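Local atomic coordinates of xylose isomerase-like TIM barrel domain-containing protein (Thermus thermophilus, PDB entry 3AYV), a protein that binds zinc ions at the mouth of a TIM barrel and may act as an apurinic/apyrimidinic endonuclease. Residues 137-150 and 170-182. Numbering follows the deposited sequence.
Sequences NSHEPHPEALRPVL and SRTPDPGPWLALA
P143 meets W178 at about a right angle: its CD sits over the middle of the indole six-membered ring, 3.6 Å from the centroid and 8° off the normal, a CH-pi contact, while its CB covers CE3. From the side of the opposite face N137 packs CB against W178 CZ3 (3.6 Å), and its amide is tilted from the ring, with ND2 above it and offset toward the rim. At the ring edge, near its plane, the carbonyl O of E140 approaches CH2 (3.4 Å) and L146 CD1 approaches CZ3. The rotation of the indole is fixed by its own NE1-H, which points almost straight (169°) at T172 O, 2.8 Å away, in both the ring and the carbonyl planes.

Apolar packing continues beyond the indole. P143 CG touches P177 CB, and L181 pushes CD1 against P143 CB (3.7 Å) and L146 CB, with CD2 directed toward L150 CD1.

Polar links close both ends. P141 O is gripped twice, on its lone pairs, by T172 OG1 (2.8 Å) and R171 N (3.0 Å); S170 OG, which also bonds A166 O, accepts T172 N in an ST turn and so steadies this receiving loop. At the other end, R147 bends at chi3 (-82°), which lays one guanidinium face over L181 CD2 and lets NH2 make a weak bond to A180 O (3.2 Å); a water bound to P177 O reaches the same NH2 weakly.

N137 OD1 accepts from D162 N and N137 O meets H165 ND1, placing the inner end of the contact behind zinc ligands D162 and H165. The arrangement joins the region between strand 132-136 and helix 147-153 to the loop and short helix 176-179 that follow helix 163-169, beside the metal site of a xylose isomerase-like TIM barrel.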
ATOM      1  N   ASN A 137       1.057   5.432  -4.221  1.00 11.17           N
ATOM      2  CA  ASN A 137       2.124   6.230  -4.846  1.00 10.17           C
ATOM      3  C   ASN A 137       3.481   5.702  -4.360  1.00 10.46           C
ATOM      4  O   ASN A 137       3.633   5.341  -3.184  1.00  9.71           O
ATOM      5  CB  ASN A 137       2.000   7.731  -4.519  1.00  9.83           C
ATOM      6  CG  ASN A 137       2.020   8.021  -3.011  1.00 11.18           C
ATOM      7  OD1 ASN A 137       1.135   7.582  -2.279  1.00 10.73           O
ATOM      8  ND2 ASN A 137       3.052   8.758  -2.545  1.00 10.11           N
ATOM      9  N   SER A 138       4.451   5.703  -5.271  1.00 10.24           N
ATOM     10  CA  SER A 138       5.811   5.287  -4.983  1.00 10.69           C
ATOM     11  C   SER A 138       6.778   6.354  -5.506  1.00 10.42           C
ATOM     12  O   SER A 138       7.072   7.311  -4.783  1.00 11.45           O
ATOM     13  CB  SER A 138       6.080   3.877  -5.543  1.00 11.08           C
ATOM     14  OG  SER A 138       5.820   3.802  -6.944  1.00 12.65           O
ATOM     15  N   HIS A 139       7.155   6.271  -6.781  1.00  9.91           N
ATOM     16  CA  HIS A 139       8.135   7.159  -7.379  1.00 10.19           C
ATOM     17  C   HIS A 139       7.564   8.185  -8.343  1.00 11.10           C
ATOM     18  O   HIS A 139       8.339   8.898  -8.974  1.00 11.68           O
ATOM     19  CB  HIS A 139       9.249   6.336  -8.088  1.00  9.76           C
ATOM     20  CG  HIS A 139       9.995   5.452  -7.145  1.00 10.59           C
ATOM     21  ND1 HIS A 139      11.042   5.907  -6.374  1.00 12.23           N
ATOM     22  CD2 HIS A 139       9.796   4.157  -6.791  1.00 13.02           C
ATOM     23  CE1 HIS A 139      11.477   4.923  -5.603  1.00 13.04           C
ATOM     24  NE2 HIS A 139      10.734   3.850  -5.836  1.00 13.75           N
ATOM     25  N   GLU A 140       6.225   8.289  -8.444  1.00 11.49           N
ATOM     26  CA  GLU A 140       5.632   9.257  -9.379  1.00 11.68           C
ATOM     27  C   GLU A 140       6.015  10.655  -8.910  1.00 11.92           C
ATOM     28  O   GLU A 140       5.967  10.937  -7.712  1.00 11.18           O
ATOM     29  CB  GLU A 140       4.093   9.142  -9.476  1.00 11.62           C
ATOM     30  CG  GLU A 140       3.580   7.784 -10.008  1.00 11.46           C
ATOM     31  CD  GLU A 140       3.570   6.698  -8.943  1.00 13.16           C
ATOM     32  OE1 GLU A 140       3.891   6.965  -7.765  1.00 10.72           O
ATOM     33  OE2 GLU A 140       3.253   5.541  -9.293  1.00 16.19           O
ATOM     34  N   PRO A 141       6.439  11.510  -9.845  1.00 12.33           N
ATOM     35  CA  PRO A 141       6.835  12.846  -9.370  1.00 12.64           C
ATOM     36  C   PRO A 141       5.667  13.723  -8.875  1.00 12.94           C
ATOM     37  O   PRO A 141       5.895  14.593  -8.029  1.00 13.40           O
ATOM     38  CB  PRO A 141       7.591  13.457 -10.564  1.00 13.82           C
ATOM     39  CG  PRO A 141       7.261  12.606 -11.766  1.00 12.80           C
ATOM     40  CD  PRO A 141       6.892  11.220 -11.222  1.00 11.11           C
ATOM     41  N   HIS A 142       4.441  13.465  -9.348  1.00 12.74           N
ATOM     42  CA  HIS A 142       3.279  14.311  -9.068  1.00 13.88           C
ATOM     43  C   HIS A 142       2.017  13.456  -9.237  1.00 13.35           C
ATOM     44  O   HIS A 142       1.992  12.541 -10.078  1.00 13.84           O
ATOM     45  CB  HIS A 142       3.254  15.517 -10.054  1.00 15.17           C
ATOM     46  CG  HIS A 142       2.186  16.530  -9.764  1.00 16.15           C
ATOM     47  ND1 HIS A 142       0.858  16.352 -10.108  1.00 15.82           N
ATOM     48  CD2 HIS A 142       2.256  17.747  -9.165  1.00 18.84           C
ATOM     49  CE1 HIS A 142       0.154  17.397  -9.708  1.00 16.72           C
ATOM     50  NE2 HIS A 142       0.980  18.264  -9.140  1.00 19.07           N
ATOM     51  N   PRO A 143       0.974  13.726  -8.425  1.00 13.22           N
ATOM     52  CA  PRO A 143      -0.254  12.928  -8.420  1.00 13.04           C
ATOM     53  C   PRO A 143      -0.999  12.955  -9.760  1.00 13.80           C
ATOM     54  O   PRO A 143      -1.818  12.062 -10.027  1.00 12.76           O
ATOM     55  CB  PRO A 143      -1.099  13.555  -7.292  1.00 13.46           C
ATOM     56  CG  PRO A 143      -0.487  14.907  -7.048  1.00 14.16           C
ATOM     57  CD  PRO A 143       0.972  14.737  -7.351  1.00 13.33           C
ATOM     58  N   GLU A 144      -0.702  13.949 -10.605  1.00 14.77           N
ATOM     59  CA  GLU A 144      -1.315  14.013 -11.949  1.00 15.40           C
ATOM     60  C   GLU A 144      -1.057  12.763 -12.797  1.00 15.83           C
ATOM     61  O   GLU A 144      -1.834  12.490 -13.706  1.00 16.63           O
ATOM     62  CB  GLU A 144      -0.851  15.255 -12.713  1.00 16.48           C
ATOM     63  CG  GLU A 144       0.589  15.091 -13.173  1.00 17.31           C
ATOM     64  CD  GLU A 144       1.191  16.310 -13.819  1.00 23.93           C
ATOM     65  OE1 GLU A 144       0.471  17.325 -13.989  1.00 23.12           O
ATOM     66  OE2 GLU A 144       2.406  16.244 -14.158  1.00 23.99           O
ATOM     67  N   ALA A 145       0.025  12.012 -12.529  1.00 14.19           N
ATOM     68  CA  ALA A 145       0.275  10.809 -13.307  1.00 14.42           C
ATOM     69  C   ALA A 145      -0.572   9.624 -12.830  1.00 14.07           C
ATOM     70  O   ALA A 145      -0.715   8.635 -13.549  1.00 14.35           O
ATOM     71  CB  ALA A 145       1.740  10.446 -13.281  1.00 14.20           C
ATOM     72  N   LEU A 146      -1.121   9.733 -11.620  1.00 11.91           N
ATOM     73  CA  LEU A 146      -1.996   8.678 -11.090  1.00 12.46           C
ATOM     74  C   LEU A 146      -3.465   8.981 -11.381  1.00 11.30           C
ATOM     75  O   LEU A 146      -4.278   8.070 -11.547  1.00 11.26           O
ATOM     76  CB  LEU A 146      -1.800   8.514  -9.569  1.00 11.39           C
ATOM     77  CG  LEU A 146      -0.390   7.993  -9.227  1.00 13.58           C
ATOM     78  CD1 LEU A 146      -0.305   7.800  -7.725  1.00 15.53           C
ATOM     79  CD2 LEU A 146       0.011   6.689 -10.028  1.00 12.98           C
ATOM     80  N   ARG A 147      -3.808  10.259 -11.407  1.00 11.74           N
ATOM     81  CA  ARG A 147      -5.205  10.650 -11.616  1.00 13.40           C
ATOM     82  C   ARG A 147      -5.876   9.978 -12.853  1.00 12.49           C
ATOM     83  O   ARG A 147      -6.992   9.472 -12.731  1.00 12.99           O
ATOM     84  CB  ARG A 147      -5.319  12.187 -11.668  1.00 13.58           C
ATOM     85  CG  ARG A 147      -6.762  12.688 -11.575  1.00 18.58           C
ATOM     86  CD  ARG A 147      -6.811  14.203 -11.503  1.00 20.87           C
ATOM     87  NE  ARG A 147      -6.570  14.696 -10.145  1.00 23.65           N
ATOM     88  CZ  ARG A 147      -7.507  14.769  -9.200  1.00 26.77           C
ATOM     89  NH1 ARG A 147      -8.749  14.362  -9.451  1.00 27.60           N
ATOM     90  NH2 ARG A 147      -7.199  15.243  -7.994  1.00 28.14           N
ATOM     91  N   PRO A 148      -5.210   9.966 -14.030  1.00 11.95           N
ATOM     92  CA  PRO A 148      -5.862   9.309 -15.186  1.00 11.98           C
ATOM     93  C   PRO A 148      -6.026   7.783 -15.043  1.00 12.38           C
ATOM     94  O   PRO A 148      -6.957   7.185 -15.635  1.00 12.78           O
ATOM     95  CB  PRO A 148      -4.899   9.611 -16.343  1.00 11.06           C
ATOM     96  CG  PRO A 148      -4.067  10.843 -15.862  1.00 12.19           C
ATOM     97  CD  PRO A 148      -3.882  10.514 -14.405  1.00 11.10           C
ATOM     98  N   VAL A 149      -5.131   7.141 -14.301  1.00 11.55           N
ATOM     99  CA  VAL A 149      -5.273   5.694 -14.065  1.00 12.39           C
ATOM    100  C   VAL A 149      -6.558   5.455 -13.283  1.00 12.69           C
ATOM    101  O   VAL A 149      -7.367   4.567 -13.616  1.00 13.03           O
ATOM    102  CB  VAL A 149      -4.080   5.087 -13.281  1.00 12.36           C
ATOM    103  CG1 VAL A 149      -4.195   3.555 -13.210  1.00 13.91           C
ATOM    104  CG2 VAL A 149      -2.730   5.491 -13.926  1.00 12.34           C
ATOM    105  N   LEU A 150      -6.722   6.217 -12.200  1.00 12.11           N
ATOM    106  CA  LEU A 150      -7.947   6.146 -11.401  1.00 12.32           C
ATOM    107  C   LEU A 150      -9.189   6.481 -12.221  1.00 13.28           C
ATOM    108  O   LEU A 150     -10.206   5.769 -12.142  1.00 14.07           O
ATOM    109  CB  LEU A 150      -7.836   7.087 -10.191  1.00 11.84           C
ATOM    110  CG  LEU A 150      -6.607   6.823  -9.312  1.00 12.09           C
ATOM    111  CD1 LEU A 150      -6.387   7.944  -8.330  1.00 11.87           C
ATOM    112  CD2 LEU A 150      -6.808   5.492  -8.582  1.00 12.45           C
ATOM    113  N   SER A 170       9.280  11.810  -4.718  1.00 14.55           N
ATOM    114  CA  SER A 170       8.527  12.582  -5.725  1.00 15.22           C
ATOM    115  C   SER A 170       9.078  14.015  -5.806  1.00 15.86           C
ATOM    116  O   SER A 170       9.982  14.371  -5.036  1.00 15.88           O
ATOM    117  CB  SER A 170       7.018  12.599  -5.386  1.00 14.38           C
ATOM    118  OG  SER A 170       6.668  13.716  -4.561  1.00 14.90           O
ATOM    119  N   ARG A 171       8.533  14.824  -6.712  1.00 15.82           N
ATOM    120  CA  ARG A 171       8.834  16.265  -6.771  1.00 17.08           C
ATOM    121  C   ARG A 171       7.715  17.089  -6.144  1.00 16.60           C
ATOM    122  O   ARG A 171       7.665  18.320  -6.302  1.00 17.00           O
ATOM    123  CB  ARG A 171       9.027  16.720  -8.235  1.00 18.71           C
ATOM    124  CG  ARG A 171       9.785  15.732  -9.085  1.00 21.86           C
ATOM    125  CD  ARG A 171      11.288  15.800  -8.854  1.00 27.23           C
ATOM    126  NE  ARG A 171      11.934  14.599  -9.403  1.00 30.41           N
ATOM    127  CZ  ARG A 171      13.102  14.107  -8.998  1.00 31.73           C
ATOM    128  NH1 ARG A 171      13.797  14.718  -8.024  1.00 31.72           N
ATOM    129  NH2 ARG A 171      13.562  12.987  -9.548  1.00 29.06           N
ATOM    130  N   THR A 172       6.820  16.418  -5.419  1.00 15.24           N
ATOM    131  CA  THR A 172       5.670  17.044  -4.807  1.00 15.17           C
ATOM    132  C   THR A 172       5.628  16.631  -3.315  1.00 15.58           C
ATOM    133  O   THR A 172       4.836  15.784  -2.906  1.00 14.50           O
ATOM    134  CB  THR A 172       4.364  16.658  -5.553  1.00 14.98           C
ATOM    135  OG1 THR A 172       4.556  16.792  -6.973  1.00 14.72           O
ATOM    136  CG2 THR A 172       3.187  17.548  -5.124  1.00 14.39           C
ATOM    137  N   PRO A 173       6.504  17.238  -2.494  1.00 16.66           N
ATOM    138  CA  PRO A 173       6.632  16.705  -1.138  1.00 16.85           C
ATOM    139  C   PRO A 173       5.442  17.024  -0.252  1.00 17.15           C
ATOM    140  O   PRO A 173       5.213  16.318   0.727  1.00 17.12           O
ATOM    141  CB  PRO A 173       7.908  17.387  -0.605  1.00 16.64           C
ATOM    142  CG  PRO A 173       8.016  18.673  -1.420  1.00 17.51           C
ATOM    143  CD  PRO A 173       7.582  18.203  -2.805  1.00 17.29           C
ATOM    144  N   ASP A 174       4.703  18.079  -0.578  1.00 18.01           N
ATOM    145  CA  ASP A 174       3.529  18.449   0.213  1.00 19.74           C
ATOM    146  C   ASP A 174       2.424  17.407   0.031  1.00 18.98           C
ATOM    147  O   ASP A 174       2.174  16.962  -1.093  1.00 19.33           O
ATOM    148  CB  ASP A 174       2.997  19.818  -0.205  1.00 20.56           C
ATOM    149  CG  ASP A 174       3.993  20.956   0.050  1.00 25.99           C
ATOM    150  OD1 ASP A 174       4.953  20.778   0.835  1.00 31.26           O
ATOM    151  OD2 ASP A 174       3.796  22.045  -0.535  1.00 32.95           O
ATOM    152  N   PRO A 175       1.738  17.040   1.128  1.00 19.13           N
ATOM    153  CA  PRO A 175       0.699  16.018   1.051  1.00 18.62           C
ATOM    154  C   PRO A 175      -0.545  16.477   0.296  1.00 18.17           C
ATOM    155  O   PRO A 175      -1.243  15.635  -0.266  1.00 17.48           O
ATOM    156  CB  PRO A 175       0.339  15.744   2.518  1.00 19.27           C
ATOM    157  CG  PRO A 175       1.389  16.382   3.328  1.00 20.35           C
ATOM    158  CD  PRO A 175       1.967  17.499   2.510  1.00 19.37           C
ATOM    159  N   GLY A 176      -0.806  17.787   0.278  1.00 18.13           N
ATOM    160  CA  GLY A 176      -2.028  18.371  -0.343  1.00 17.54           C
ATOM    161  C   GLY A 176      -2.452  17.813  -1.700  1.00 16.93           C
ATOM    162  O   GLY A 176      -3.550  17.274  -1.853  1.00 16.89           O
ATOM    163  N   PRO A 177      -1.585  17.947  -2.710  1.00 17.03           N
ATOM    164  CA  PRO A 177      -1.916  17.472  -4.061  1.00 16.66           C
ATOM    165  C   PRO A 177      -2.262  15.974  -4.097  1.00 16.11           C
ATOM    166  O   PRO A 177      -3.107  15.547  -4.909  1.00 15.82           O
ATOM    167  CB  PRO A 177      -0.629  17.776  -4.844  1.00 16.98           C
ATOM    168  CG  PRO A 177      -0.084  19.004  -4.157  1.00 18.26           C
ATOM    169  CD  PRO A 177      -0.359  18.767  -2.692  1.00 16.99           C
ATOM    170  N   TRP A 178      -1.613  15.184  -3.231  1.00 15.56           N
ATOM    171  CA  TRP A 178      -1.865  13.747  -3.167  1.00 14.75           C
ATOM    172  C   TRP A 178      -3.176  13.438  -2.473  1.00 15.00           C
ATOM    173  O   TRP A 178      -3.939  12.565  -2.906  1.00 15.57           O
ATOM    174  CB  TRP A 178      -0.722  12.999  -2.472  1.00 13.60           C
ATOM    175  CG  TRP A 178       0.624  13.244  -3.090  1.00 12.82           C
ATOM    176  CD1 TRP A 178       1.534  14.195  -2.692  1.00 13.09           C
ATOM    177  CD2 TRP A 178       1.237  12.530  -4.174  1.00 14.17           C
ATOM    178  NE1 TRP A 178       2.664  14.137  -3.480  1.00 11.89           N
ATOM    179  CE2 TRP A 178       2.513  13.127  -4.397  1.00 13.52           C
ATOM    180  CE3 TRP A 178       0.842  11.443  -4.984  1.00 13.47           C
ATOM    181  CZ2 TRP A 178       3.396  12.685  -5.398  1.00 12.69           C
ATOM    182  CZ3 TRP A 178       1.719  11.010  -6.006  1.00 12.41           C
ATOM    183  CH2 TRP A 178       2.993  11.631  -6.186  1.00 11.38           C
ATOM    184  N   LEU A 179      -3.432  14.141  -1.380  1.00 15.16           N
ATOM    185  CA  LEU A 179      -4.723  14.033  -0.689  1.00 15.44           C
ATOM    186  C   LEU A 179      -5.918  14.354  -1.600  1.00 16.33           C
ATOM    187  O   LEU A 179      -7.011  13.826  -1.397  1.00 15.19           O
ATOM    188  CB  LEU A 179      -4.716  14.967   0.516  1.00 15.73           C
ATOM    189  CG  LEU A 179      -3.750  14.477   1.609  1.00 15.44           C
ATOM    190  CD1 LEU A 179      -3.583  15.518   2.741  1.00 15.54           C
ATOM    191  CD2 LEU A 179      -4.198  13.143   2.154  1.00 17.37           C
ATOM    192  N   ALA A 180      -5.687  15.210  -2.595  1.00 16.90           N
ATOM    193  CA  ALA A 180      -6.731  15.569  -3.570  1.00 16.88           C
ATOM    194  C   ALA A 180      -7.213  14.375  -4.408  1.00 17.39           C
ATOM    195  O   ALA A 180      -8.272  14.441  -5.053  1.00 18.02           O
ATOM    196  CB  ALA A 180      -6.280  16.740  -4.456  1.00 16.91           C
ATOM    197  N   LEU A 181      -6.458  13.273  -4.385  1.00 16.59           N
ATOM    198  CA  LEU A 181      -6.850  12.049  -5.104  1.00 16.55           C
ATOM    199  C   LEU A 181      -7.819  11.215  -4.280  1.00 16.48           C
ATOM    200  O   LEU A 181      -8.243  10.141  -4.692  1.00 16.58           O
ATOM    201  CB  LEU A 181      -5.618  11.200  -5.441  1.00 16.21           C
ATOM    202  CG  LEU A 181      -4.626  11.733  -6.477  1.00 16.44           C
ATOM    203  CD1 LEU A 181      -3.474  10.729  -6.648  1.00 17.77           C
ATOM    204  CD2 LEU A 181      -5.301  11.966  -7.821  1.00 19.66           C
ATOM    205  N   ALA A 182      -8.099  11.685  -3.068  1.00 16.15           N
ATOM    206  CA  ALA A 182      -9.098  11.052  -2.213  1.00 16.29           C
ATOM    207  C   ALA A 182      -8.697   9.628  -1.772  1.00 15.64           C
ATOM    208  O   ALA A 182      -9.434   8.660  -1.977  1.00 14.46           O
ATOM    209  CB  ALA A 182     -10.526  11.108  -2.889  1.00 16.68           C
TER
HETATM  210  O   HOH W   1      -4.008  16.466  -7.286  1.00 29.00           O